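PDB 4PSR: alpha-fucosidase GH29, which hydrolyses alpha-L-fucosides, probably including the alpha-1,6-linked fucose on the reducing-end N-acetylglucosamine of glycoprotein glycans. Local coordinates for residues A[48-53]-A[179-184]; A[138-143]-A[188-193]; A[377-382]-A[405-410]; A[415-420]-A[486-491]. All blocks are in the same frame, centred on the assembly; numbering follows the deposited sequence. Where two conformers were deposited one is given.

Contact 1: residues A[48-53]-A[179-184]; sequences YPRNMY and FFQWAP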
# COMPACT_ATOMS: atom_id res chain seq x y z
N TYR A 48 -13.68 16.68 -6.89
CA TYR A 48 -14.68 17.75 -7.08
C TYR A 48 -14.06 19.14 -7.26
O TYR A 48 -14.52 19.88 -8.12
CB TYR A 48 -15.67 17.78 -5.94
CG TYR A 48 -16.83 18.73 -6.16
CD1 TYR A 48 -18.00 18.28 -6.75
CD2 TYR A 48 -16.77 20.05 -5.75
CE1 TYR A 48 -19.08 19.14 -6.96
CE2 TYR A 48 -17.83 20.90 -5.96
CZ TYR A 48 -18.99 20.43 -6.54
OH TYR A 48 -20.07 21.28 -6.72
N PRO A 49 -13.02 19.51 -6.49
CA PRO A 49 -12.46 20.85 -6.69
C PRO A 49 -11.96 21.11 -8.10
O PRO A 49 -11.98 22.27 -8.55
CB PRO A 49 -11.29 20.90 -5.68
CG PRO A 49 -11.61 19.84 -4.65
CD PRO A 49 -12.36 18.77 -5.38
N ARG A 50 -11.44 20.07 -8.76
CA ARG A 50 -11.00 20.17 -10.16
C ARG A 50 -12.20 20.14 -11.11
O ARG A 50 -12.33 21.00 -12.01
CB ARG A 50 -10.09 18.99 -10.47
CG ARG A 50 -10.02 18.54 -11.95
CD ARG A 50 -8.98 17.44 -12.10
NE ARG A 50 -8.87 16.91 -13.47
CZ ARG A 50 -8.15 17.50 -14.42
NH1 ARG A 50 -7.56 18.65 -14.20
NH2 ARG A 50 -8.05 16.92 -15.60
N ASN A 51 -13.08 19.16 -10.93
CA ASN A 51 -14.14 18.93 -11.91
C ASN A 51 -15.29 19.93 -11.85
O ASN A 51 -16.02 20.07 -12.83
CB ASN A 51 -14.67 17.49 -11.83
CG ASN A 51 -13.61 16.46 -12.13
OD1 ASN A 51 -13.23 15.67 -11.25
ND2 ASN A 51 -13.12 16.43 -13.37
N MET A 52 -15.48 20.63 -10.73
CA MET A 52 -16.52 21.65 -10.64
C MET A 52 -16.32 22.73 -11.71
O MET A 52 -17.28 23.44 -12.06
CB MET A 52 -16.57 22.27 -9.23
CG MET A 52 -15.27 22.97 -8.80
SD MET A 52 -15.44 23.94 -7.28
CE MET A 52 -16.10 25.48 -7.92
N TYR A 53 -15.09 22.90 -12.18
CA TYR A 53 -14.77 23.90 -13.20
C TYR A 53 -14.76 23.32 -14.62
O TYR A 53 -14.66 24.08 -15.58
CB TYR A 53 -13.40 24.47 -12.94
CG TYR A 53 -13.18 25.25 -11.67
CD1 TYR A 53 -13.58 26.57 -11.55
CD2 TYR A 53 -12.48 24.67 -10.60
CE1 TYR A 53 -13.32 27.30 -10.40
CE2 TYR A 53 -12.20 25.41 -9.46
CZ TYR A 53 -12.63 26.71 -9.36
OH TYR A 53 -12.33 27.46 -8.22
N PHE A 179 -4.21 19.96 -11.94
CA PHE A 179 -5.46 19.71 -11.22
C PHE A 179 -6.48 20.82 -11.40
O PHE A 179 -7.65 20.56 -11.65
CB PHE A 179 -5.16 19.53 -9.73
CG PHE A 179 -6.35 19.09 -8.89
CD1 PHE A 179 -6.85 17.80 -8.98
CD2 PHE A 179 -6.92 19.96 -7.97
CE1 PHE A 179 -7.90 17.37 -8.18
CE2 PHE A 179 -7.97 19.53 -7.16
CZ PHE A 179 -8.45 18.25 -7.28
N PHE A 180 -6.02 22.06 -11.24
CA PHE A 180 -6.91 23.21 -11.33
C PHE A 180 -6.86 23.88 -12.72
O PHE A 180 -7.09 25.06 -12.86
CB PHE A 180 -6.54 24.22 -10.24
CG PHE A 180 -7.08 23.89 -8.86
CD1 PHE A 180 -8.43 23.69 -8.66
CD2 PHE A 180 -6.22 23.87 -7.75
CE1 PHE A 180 -8.95 23.45 -7.38
CE2 PHE A 180 -6.76 23.63 -6.45
CZ PHE A 180 -8.10 23.44 -6.28
N GLN A 181 -6.61 23.09 -13.76
CA GLN A 181 -6.45 23.68 -15.11
C GLN A 181 -7.68 24.46 -15.59
O GLN A 181 -7.53 25.37 -16.42
CB GLN A 181 -6.11 22.57 -16.13
CG GLN A 181 -7.21 21.59 -16.43
CD GLN A 181 -6.73 20.50 -17.33
OE1 GLN A 181 -6.46 19.39 -16.91
NE2 GLN A 181 -6.63 20.82 -18.62
N TRP A 182 -8.87 24.10 -15.12
CA TRP A 182 -10.10 24.76 -15.57
C TRP A 182 -10.57 25.94 -14.70
O TRP A 182 -11.59 26.57 -15.01
CB TRP A 182 -11.23 23.75 -15.75
CG TRP A 182 -10.90 22.66 -16.76
CD1 TRP A 182 -10.54 22.86 -18.08
CD2 TRP A 182 -10.87 21.24 -16.56
NE1 TRP A 182 -10.31 21.66 -18.70
CE2 TRP A 182 -10.51 20.64 -17.80
CE3 TRP A 182 -11.12 20.41 -15.47
CZ2 TRP A 182 -10.39 19.25 -17.97
CZ3 TRP A 182 -11.00 19.00 -15.65
CH2 TRP A 182 -10.62 18.45 -16.89
N ALA A 183 -9.86 26.20 -13.60
CA ALA A 183 -10.20 27.36 -12.77
C ALA A 183 -9.88 28.65 -13.51
O ALA A 183 -8.89 28.70 -14.23
CB ALA A 183 -9.46 27.33 -11.43
N PRO A 184 -10.69 29.71 -13.30
CA PRO A 184 -10.34 30.99 -13.93
C PRO A 184 -8.97 31.48 -13.48
O PRO A 184 -8.55 31.28 -12.33
CB PRO A 184 -11.43 31.93 -13.40
CG PRO A 184 -12.56 31.06 -12.97
CD PRO A 184 -11.93 29.77 -12.52
O HOH W 1 -9.71 22.29 -12.83
O HOH W 2 -13.45 26.14 -17.60
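Gln181 OE1 is gripped by both terminal nitrogens of Arg50. Arg50 NH1 donates to Gln181 OE1 at 3.0 Å, and Arg50 NH2 donates to the same OE1 at 3.2 Å. Arg50 NH1 also donates to Phe179 O at 3.2 Å, coming from above that carbonyl plane. Both acceptor oxygens lie in the guanidinium plane, at its edge. Trp182 covers one face of the group: its CZ3 sits over the guanidinium centre, with the two planes 32° apart. Arg50 CG is roughly anti to the backbone N (chi1 154°), and the extended chain passes the Phe179 carbonyl before the guanidinium reaches Gln181. Nearer the backbone, Arg50 CB lies over the centre of the Phe179 ring, 3.6 Å from its centroid, as a CH-pi contact. Buried Pro49 O meets the edge of the Phe180 ring and has no polar partner in the model.

Tyr53 forms a second, apolar patch. Ala183 CA lies over one face of its ring, 3.8 Å from the centroid, and Pro184 CD reaches Tyr53 CE1 at 3.5 Å. The Tyr53 hydroxyl is held elsewhere, by Tyr75 N. A bridging water donates to Arg50 O and Phe179 O and accepts from Trp182 N. Phe179 also meets the rings of Trp47 and His127, both neighbours of the bound fucose.

Across this contact the Arg50 cation is met by neutral amide and carbonyl oxygens, which it would probably polarise. In-plane bonds and a covered face fix its rotation.

Contact 2: residues A[138-143]-A[188-193]; sequences NEWNPV and DTSLQK
Two torsions shape Glu139: CG lies between the backbone N and the carbonyl carbon (chi1 62°), and chi2 (-87°) bends CD round. The carboxylate then meets Ser190 and Lys193. Lys193 bends at chi3, and the two charged side chains reach each other tip to tip. Lys193 NZ forms a salt bridge with Glu139 OE1 at 2.9 Å, on the syn lone pair. Ser190 OG donates to Glu139 OE2 at 2.6 Å, on the anti lone pair. A water also donates to OE2. Lys193 NZ has a further acceptor in Val137 O.

Trp140 NE1 donates to Ser190 O at 2.8 Å, from well above the carbonyl plane. Further along the indole, Trp140 CZ2 packs on Leu191 CD1 at 4.0 Å. The methylene Lys193 CD passes Asn138 OD1 at 3.5 Å. That oxygen accepts from Trp140 N, closing an Asx turn, while Asn138 ND2 is held by Ser131 and Gly129.

Helix 76-80 also touches Trp140 and Leu191. Asp188 sits at the N-cap position; in one of its two conformers OD1 accepts from Leu191 N. The contact thus ties the first turn of helix 189-195 to an Asx turn, joining the segments that follow barrel strands 119-125 and 165-170 in a TIM-barrel fold.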
# COMPACT_ATOMS: atom_id res chain seq x y z
N ASN A 138 1.72 28.36 3.74
CA ASN A 138 0.45 28.33 3.01
C ASN A 138 -0.69 28.79 3.91
O ASN A 138 -1.11 28.06 4.81
CB ASN A 138 0.17 26.93 2.45
CG ASN A 138 -1.13 26.87 1.69
OD1 ASN A 138 -1.67 27.92 1.28
ND2 ASN A 138 -1.64 25.68 1.48
N GLU A 139 -1.19 29.99 3.66
CA GLU A 139 -2.31 30.56 4.41
C GLU A 139 -3.63 29.80 4.24
O GLU A 139 -4.57 29.95 5.05
CB GLU A 139 -2.55 32.03 4.06
CG GLU A 139 -2.93 32.32 2.58
CD GLU A 139 -1.75 32.50 1.65
OE1 GLU A 139 -0.62 32.07 1.93
OE2 GLU A 139 -1.99 33.13 0.58
N TRP A 140 -3.70 28.97 3.19
CA TRP A 140 -4.88 28.18 2.94
C TRP A 140 -4.85 26.96 3.84
O TRP A 140 -4.37 25.88 3.45
CB TRP A 140 -4.96 27.81 1.44
CG TRP A 140 -5.14 29.04 0.58
CD1 TRP A 140 -4.14 29.74 -0.05
CD2 TRP A 140 -6.36 29.72 0.29
NE1 TRP A 140 -4.69 30.82 -0.71
CE2 TRP A 140 -6.04 30.83 -0.52
CE3 TRP A 140 -7.70 29.49 0.62
CZ2 TRP A 140 -7.00 31.70 -1.01
CZ3 TRP A 140 -8.65 30.34 0.13
CH2 TRP A 140 -8.29 31.44 -0.68
N ASN A 141 -5.35 27.14 5.05
CA ASN A 141 -5.24 26.09 6.07
C ASN A 141 -6.40 26.25 7.06
O ASN A 141 -7.04 27.32 7.15
CB ASN A 141 -3.84 26.12 6.72
CG ASN A 141 -3.63 27.26 7.69
OD1 ASN A 141 -4.38 27.41 8.66
ND2 ASN A 141 -2.60 28.05 7.46
N PRO A 142 -6.69 25.19 7.84
CA PRO A 142 -7.86 25.16 8.71
C PRO A 142 -7.67 25.84 10.06
O PRO A 142 -8.60 25.83 10.86
CB PRO A 142 -8.12 23.66 8.88
CG PRO A 142 -6.75 23.05 8.80
CD PRO A 142 -6.11 23.85 7.67
N VAL A 143 -6.51 26.42 10.30
CA VAL A 143 -6.30 27.27 11.47
C VAL A 143 -6.73 28.70 11.10
O VAL A 143 -7.47 29.35 11.84
CB VAL A 143 -4.84 27.26 11.95
CG1 VAL A 143 -4.60 28.27 13.08
CG2 VAL A 143 -4.43 25.87 12.41
N ASP A 188 -5.10 37.73 -7.98
CA ASP A 188 -5.02 37.67 -6.51
C ASP A 188 -3.91 36.68 -6.14
O ASP A 188 -4.09 35.47 -6.31
CB ASP A 188 -6.38 37.19 -5.97
CG ASP A 188 -6.42 37.01 -4.43
OD1 ASP A 188 -5.38 36.80 -3.77
OD2 ASP A 188 -7.55 37.03 -3.88
N THR A 189 -2.78 37.17 -5.64
CA THR A 189 -1.63 36.31 -5.43
C THR A 189 -1.92 35.24 -4.38
O THR A 189 -1.36 34.13 -4.45
CB THR A 189 -0.38 37.10 -5.06
OG1 THR A 189 -0.61 37.82 -3.86
CG2 THR A 189 -0.02 38.10 -6.16
N SER A 190 -2.77 35.52 -3.40
CA SER A 190 -3.12 34.50 -2.42
C SER A 190 -3.92 33.39 -3.08
O SER A 190 -3.61 32.20 -2.92
CB SER A 190 -3.91 35.10 -1.25
OG SER A 190 -4.27 34.06 -0.36
N LEU A 191 -4.92 33.76 -3.87
CA LEU A 191 -5.71 32.78 -4.58
C LEU A 191 -4.88 31.97 -5.58
O LEU A 191 -5.12 30.78 -5.77
CB LEU A 191 -6.92 33.44 -5.25
CG LEU A 191 -7.98 32.48 -5.80
CD1 LEU A 191 -8.53 31.53 -4.74
CD2 LEU A 191 -9.10 33.28 -6.46
N GLN A 192 -3.89 32.60 -6.20
CA GLN A 192 -2.98 31.87 -7.07
C GLN A 192 -2.30 30.72 -6.33
O GLN A 192 -2.08 29.66 -6.91
CB GLN A 192 -1.91 32.78 -7.64
CG GLN A 192 -2.38 33.78 -8.71
CD GLN A 192 -1.25 34.70 -9.14
OE1 GLN A 192 -0.16 34.68 -8.58
NE2 GLN A 192 -1.52 35.53 -10.14
N LYS A 193 -1.97 30.94 -5.07
CA LYS A 193 -1.32 29.88 -4.28
C LYS A 193 -2.27 28.68 -4.11
O LYS A 193 -1.85 27.53 -4.26
CB LYS A 193 -0.86 30.39 -2.92
CG LYS A 193 -0.10 29.33 -2.10
CD LYS A 193 0.36 29.89 -0.74
CE LYS A 193 1.46 30.95 -0.89
NZ LYS A 193 1.76 31.51 0.45
O HOH W 3 0.16 34.48 -0.40

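Contact 3: residues A[377-382]-A[405-410]; sequences RAWDIY and IRFTRN
Arg406 runs beside Tyr382, the two side chains pointing the same way. Arg406 CD comes to the edge of the Tyr382 ring, 4.0 Å from CD1, and the guanidinium and ring planes are 80° apart. Arg406 NE forms a salt bridge with Asp331, and NH1 turns back to Ile405 O. Arg406 CA makes a CA-H...O contact with Tyr382 O at 3.5 Å.

Phe407 N donates to the same Tyr382 O at 2.9 Å. The Phe407 ring offers its face to the six-membered ring of Trp379 in a T-shaped stack, with centroids 4.8 Å apart and planes at 68°. Trp379 CZ3 lies over the ring centre. A water accepts from Trp379 N and lies 2.8 Å from Phe407 O, to which it may donate.

Thr408 packs its backbone near Arg377 O, while its OG1 is bonded to Ala372 O. Arg409 forms a hydrogen-bonded antiparallel bridge with Arg377: Arg409 N to Arg377 O is 2.8 Å, and Arg377 N to Arg409 O is 3.0 Å. Arg409 CG lies between the backbone N and the carbonyl carbon (chi1 51°), and the chain bends at chi2. Its NE donates to Ala378 O at 3.1 Å, and Arg377 CB lies over its guanidinium centre. The Arg377 guanidinium makes salt bridges with Glu22 and Asp26.

Segment 377-382 follows helix 353-369 and leads into edge strand 383-384 of the C-terminal domain's antiparallel sheet. Strand 405-409 lies between strands 383-384 and 415-420. Helix 322-334 touches Tyr382, Arg406 and Thr408, and Trp379 reaches Leu416.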
# COMPACT_ATOMS: atom_id res chain seq x y z
N ARG A 377 6.86 -12.68 6.65
CA ARG A 377 7.36 -12.31 5.34
C ARG A 377 6.74 -13.23 4.30
O ARG A 377 6.29 -14.36 4.59
CB ARG A 377 8.89 -12.46 5.31
CG ARG A 377 9.66 -11.55 6.26
CD ARG A 377 9.52 -10.08 5.86
NE ARG A 377 10.28 -9.19 6.75
CZ ARG A 377 9.81 -8.63 7.86
NH1 ARG A 377 8.57 -8.82 8.28
NH2 ARG A 377 10.59 -7.84 8.59
N ALA A 378 6.76 -12.78 3.06
CA ALA A 378 6.27 -13.56 1.96
C ALA A 378 7.10 -14.82 1.79
O ALA A 378 8.31 -14.85 2.08
CB ALA A 378 6.32 -12.71 0.68
N TRP A 379 6.45 -15.87 1.29
CA TRP A 379 7.14 -17.09 0.88
C TRP A 379 7.71 -16.83 -0.52
O TRP A 379 7.80 -15.68 -0.91
CB TRP A 379 6.15 -18.24 0.88
CG TRP A 379 6.76 -19.62 0.91
CD1 TRP A 379 7.96 -19.97 1.45
CD2 TRP A 379 6.16 -20.82 0.43
NE1 TRP A 379 8.16 -21.33 1.31
CE2 TRP A 379 7.08 -21.87 0.67
CE3 TRP A 379 4.97 -21.11 -0.23
CZ2 TRP A 379 6.81 -23.18 0.31
CZ3 TRP A 379 4.70 -22.43 -0.58
CH2 TRP A 379 5.63 -23.45 -0.30
N ASP A 380 8.09 -17.85 -1.29
CA ASP A 380 8.50 -17.59 -2.67
C ASP A 380 7.34 -17.75 -3.65
O ASP A 380 7.48 -17.43 -4.82
CB ASP A 380 9.70 -18.43 -3.12
CG ASP A 380 10.99 -18.06 -2.37
OD1 ASP A 380 11.29 -16.86 -2.17
OD2 ASP A 380 11.69 -19.00 -1.95
N ILE A 381 6.22 -18.27 -3.17
CA ILE A 381 5.00 -18.41 -3.95
C ILE A 381 3.89 -17.79 -3.12
O ILE A 381 3.79 -18.08 -1.92
CB ILE A 381 4.70 -19.91 -4.22
CG1 ILE A 381 5.81 -20.52 -5.09
CG2 ILE A 381 3.33 -20.07 -4.88
CD1 ILE A 381 5.78 -22.05 -5.14
N TYR A 382 3.09 -16.88 -3.68
CA TYR A 382 2.17 -16.10 -2.83
C TYR A 382 0.91 -16.86 -2.44
O TYR A 382 0.31 -16.58 -1.40
CB TYR A 382 1.78 -14.75 -3.45
CG TYR A 382 0.90 -14.85 -4.63
CD1 TYR A 382 -0.47 -14.95 -4.50
CD2 TYR A 382 1.45 -14.82 -5.91
CE1 TYR A 382 -1.29 -15.05 -5.63
CE2 TYR A 382 0.67 -14.92 -7.01
CZ TYR A 382 -0.68 -15.02 -6.87
OH TYR A 382 -1.45 -15.11 -8.01
N ILE A 405 -5.89 -20.23 -1.32
CA ILE A 405 -4.98 -20.06 -0.20
C ILE A 405 -3.92 -19.00 -0.48
O ILE A 405 -3.51 -18.77 -1.63
CB ILE A 405 -4.30 -21.38 0.24
CG1 ILE A 405 -3.58 -22.05 -0.94
CG2 ILE A 405 -5.34 -22.32 0.86
CD1 ILE A 405 -2.83 -23.31 -0.58
N ARG A 406 -3.50 -18.35 0.60
CA ARG A 406 -2.41 -17.37 0.57
C ARG A 406 -1.37 -17.78 1.62
O ARG A 406 -1.71 -18.22 2.73
CB ARG A 406 -2.91 -15.95 0.86
CG ARG A 406 -3.87 -15.42 -0.22
CD ARG A 406 -3.18 -15.27 -1.55
NE ARG A 406 -4.04 -14.71 -2.60
CZ ARG A 406 -4.84 -15.41 -3.38
NH1 ARG A 406 -4.95 -16.73 -3.26
NH2 ARG A 406 -5.56 -14.79 -4.30
N PHE A 407 -0.10 -17.65 1.27
CA PHE A 407 0.99 -18.10 2.12
C PHE A 407 1.69 -16.91 2.80
O PHE A 407 1.87 -15.84 2.19
CB PHE A 407 2.04 -18.81 1.27
CG PHE A 407 1.55 -20.05 0.57
CD1 PHE A 407 1.18 -21.18 1.30
CD2 PHE A 407 1.51 -20.10 -0.80
CE1 PHE A 407 0.76 -22.33 0.64
CE2 PHE A 407 1.08 -21.25 -1.47
CZ PHE A 407 0.72 -22.37 -0.74
N THR A 408 2.15 -17.12 4.03
CA THR A 408 3.11 -16.22 4.67
C THR A 408 4.04 -17.12 5.49
O THR A 408 3.70 -18.29 5.72
CB THR A 408 2.43 -15.21 5.60
OG1 THR A 408 1.56 -15.91 6.50
CG2 THR A 408 1.63 -14.14 4.84
N ARG A 409 5.19 -16.62 5.91
CA ARG A 409 6.11 -17.46 6.69
C ARG A 409 6.77 -16.66 7.79
O ARG A 409 6.77 -15.43 7.76
CB ARG A 409 7.10 -18.21 5.79
CG ARG A 409 7.85 -17.38 4.78
CD ARG A 409 9.11 -16.89 5.38
NE ARG A 409 9.88 -16.01 4.49
CZ ARG A 409 10.99 -15.40 4.89
NH1 ARG A 409 11.42 -15.60 6.13
NH2 ARG A 409 11.66 -14.59 4.08
N ASN A 410 7.31 -17.34 8.79
CA ASN A 410 7.97 -16.61 9.89
C ASN A 410 9.39 -16.19 9.51
O ASN A 410 9.96 -16.64 8.52
CB ASN A 410 7.91 -17.41 11.21
CG ASN A 410 8.74 -18.68 11.19
OD1 ASN A 410 9.30 -19.07 10.17
ND2 ASN A 410 8.78 -19.35 12.35
O HOH W 4 10.08 -12.83 1.73
O HOH W 5 3.86 -15.51 0.30

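Contact 4: residues A[415-420]-A[486-491]; sequences VLYVTV and VLKLTF
Leu416 pairs with Leu489, and Val418 with Leu487, through four backbone hydrogen bonds. Leu416 N to Leu489 O and Leu489 N to Leu416 O are both 2.9 Å. Val418 N to Leu487 O is 2.9 Å, and Leu487 N to Val418 O is 2.8 Å. The strands run antiparallel, their axes at 160°. They are neighbours in the antiparallel sheet of the C-terminal beta domain, and strand 445-451 flanks 486-491 on its other side. Weaker CA-H...O contacts join Val415 to Leu489 O and Tyr417 to Leu487 O.

Apolar contacts form on both faces of the sheet. On one, Val418 CG2 meets Leu489 CD1 at 4.0 Å, and Leu416 CB comes to the edge of the Phe491 ring. Phe407 and Ile405 also pack on Val418. On the other, Lys488 is extended, with CG anti to the backbone N (chi1 175°), and lies beside Tyr417, pointing the same way. Its CG touches Tyr417 CE1 at 3.7 Å and Val415 CG1 at 3.7 Å. Val415 CG1 also lies over one face of the Tyr417 ring, toward the rim.

The polar ends converge: Lys488 NZ and Tyr417 OH both meet Glu371 OE2, the first as a salt bridge. These two partners on one carboxylate oxygen would probably favour the ionised form of Glu371.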
# COMPACT_ATOMS: atom_id res chain seq x y z
N VAL A 415 8.32 -21.95 9.72
CA VAL A 415 6.87 -22.06 9.85
C VAL A 415 6.20 -21.43 8.62
O VAL A 415 6.49 -20.28 8.26
CB VAL A 415 6.32 -21.38 11.11
CG1 VAL A 415 4.81 -21.41 11.11
CG2 VAL A 415 6.84 -22.08 12.39
N LEU A 416 5.36 -22.21 7.95
CA LEU A 416 4.56 -21.72 6.83
C LEU A 416 3.12 -21.62 7.29
O LEU A 416 2.54 -22.59 7.78
CB LEU A 416 4.66 -22.68 5.65
CG LEU A 416 3.98 -22.31 4.32
CD1 LEU A 416 4.64 -21.07 3.66
CD2 LEU A 416 3.95 -23.51 3.37
N TYR A 417 2.54 -20.43 7.12
CA TYR A 417 1.12 -20.20 7.37
C TYR A 417 0.38 -20.33 6.06
O TYR A 417 0.75 -19.69 5.06
CB TYR A 417 0.89 -18.82 7.98
CG TYR A 417 1.58 -18.66 9.32
CD1 TYR A 417 1.02 -19.19 10.48
CD2 TYR A 417 2.82 -18.04 9.42
CE1 TYR A 417 1.65 -19.08 11.68
CE2 TYR A 417 3.47 -17.95 10.64
CZ TYR A 417 2.87 -18.45 11.76
OH TYR A 417 3.53 -18.37 12.99
N VAL A 418 -0.63 -21.18 6.05
CA VAL A 418 -1.48 -21.43 4.91
C VAL A 418 -2.86 -20.94 5.26
O VAL A 418 -3.58 -21.56 6.06
CB VAL A 418 -1.55 -22.92 4.58
CG1 VAL A 418 -2.50 -23.15 3.39
CG2 VAL A 418 -0.16 -23.47 4.31
N THR A 419 -3.23 -19.81 4.68
CA THR A 419 -4.48 -19.16 5.02
C THR A 419 -5.49 -19.42 3.92
O THR A 419 -5.26 -19.07 2.77
CB THR A 419 -4.31 -17.63 5.28
OG1 THR A 419 -3.44 -17.41 6.40
CG2 THR A 419 -5.63 -16.99 5.60
N VAL A 420 -6.60 -20.07 4.27
CA VAL A 420 -7.63 -20.48 3.32
C VAL A 420 -8.80 -19.50 3.44
O VAL A 420 -9.21 -19.14 4.53
CB VAL A 420 -8.06 -21.98 3.51
CG1 VAL A 420 -8.73 -22.22 4.87
CG2 VAL A 420 -8.95 -22.46 2.37
N VAL A 486 -6.69 -20.25 9.24
CA VAL A 486 -5.25 -20.36 9.15
C VAL A 486 -4.71 -21.69 9.64
O VAL A 486 -4.92 -22.07 10.80
CB VAL A 486 -4.54 -19.22 9.95
CG1 VAL A 486 -3.04 -19.27 9.78
CG2 VAL A 486 -5.05 -17.84 9.56
N LEU A 487 -3.96 -22.35 8.77
CA LEU A 487 -3.15 -23.52 9.14
C LEU A 487 -1.71 -23.09 9.38
O LEU A 487 -1.15 -22.25 8.66
CB LEU A 487 -3.20 -24.57 8.04
CG LEU A 487 -4.55 -25.24 7.82
CD1 LEU A 487 -4.63 -25.90 6.47
CD2 LEU A 487 -4.83 -26.28 8.93
N LYS A 488 -1.08 -23.72 10.38
CA LYS A 488 0.31 -23.43 10.74
C LYS A 488 1.10 -24.70 10.59
O LYS A 488 0.80 -25.70 11.27
CB LYS A 488 0.39 -22.90 12.17
CG LYS A 488 1.78 -22.67 12.71
CD LYS A 488 1.73 -22.15 14.13
CE LYS A 488 3.10 -21.84 14.68
NZ LYS A 488 3.01 -21.32 16.06
N LEU A 489 2.09 -24.69 9.70
CA LEU A 489 2.90 -25.88 9.40
C LEU A 489 4.31 -25.63 9.89
O LEU A 489 4.98 -24.72 9.45
CB LEU A 489 2.92 -26.17 7.89
CG LEU A 489 1.71 -26.83 7.22
CD1 LEU A 489 0.47 -25.98 7.35
CD2 LEU A 489 1.98 -27.08 5.77
N THR A 490 4.76 -26.44 10.84
CA THR A 490 6.09 -26.28 11.42
C THR A 490 7.02 -27.36 10.89
O THR A 490 6.67 -28.55 10.90
CB THR A 490 6.04 -26.34 12.94
OG1 THR A 490 5.16 -25.32 13.45
CG2 THR A 490 7.44 -26.15 13.53
N PHE A 491 8.18 -26.94 10.43
CA PHE A 491 9.16 -27.83 9.84
C PHE A 491 10.41 -27.84 10.71
O PHE A 491 10.72 -26.85 11.38
CB PHE A 491 9.53 -27.35 8.43
CG PHE A 491 8.42 -27.48 7.43
CD1 PHE A 491 8.28 -28.62 6.68
CD2 PHE A 491 7.52 -26.43 7.23
CE1 PHE A 491 7.26 -28.74 5.74
CE2 PHE A 491 6.52 -26.54 6.29
CZ PHE A 491 6.37 -27.69 5.55

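How the contacts relate
Contacts 1 and 2 belong to the catalytic barrel region, with centres 16 Å apart. Their segments alternate along the chain, and 179-184 and 188-193 nearly adjoin. Contact 1 is the one beside the sugar: the side chain of Phe179 is about 6 Å from the bound fucose. Contacts 3 and 4 lie across the centre of the chain, with centres 9 Å apart. They share one antiparallel sheet, where strands 405-409 and 415-420 are neighbours: Thr408 O and Tyr417 N are 2.8 Å apart, probably hydrogen-bonded. The two pairs do not touch; contacts 1 and 3 are about 32 Å apart at their nearest atoms.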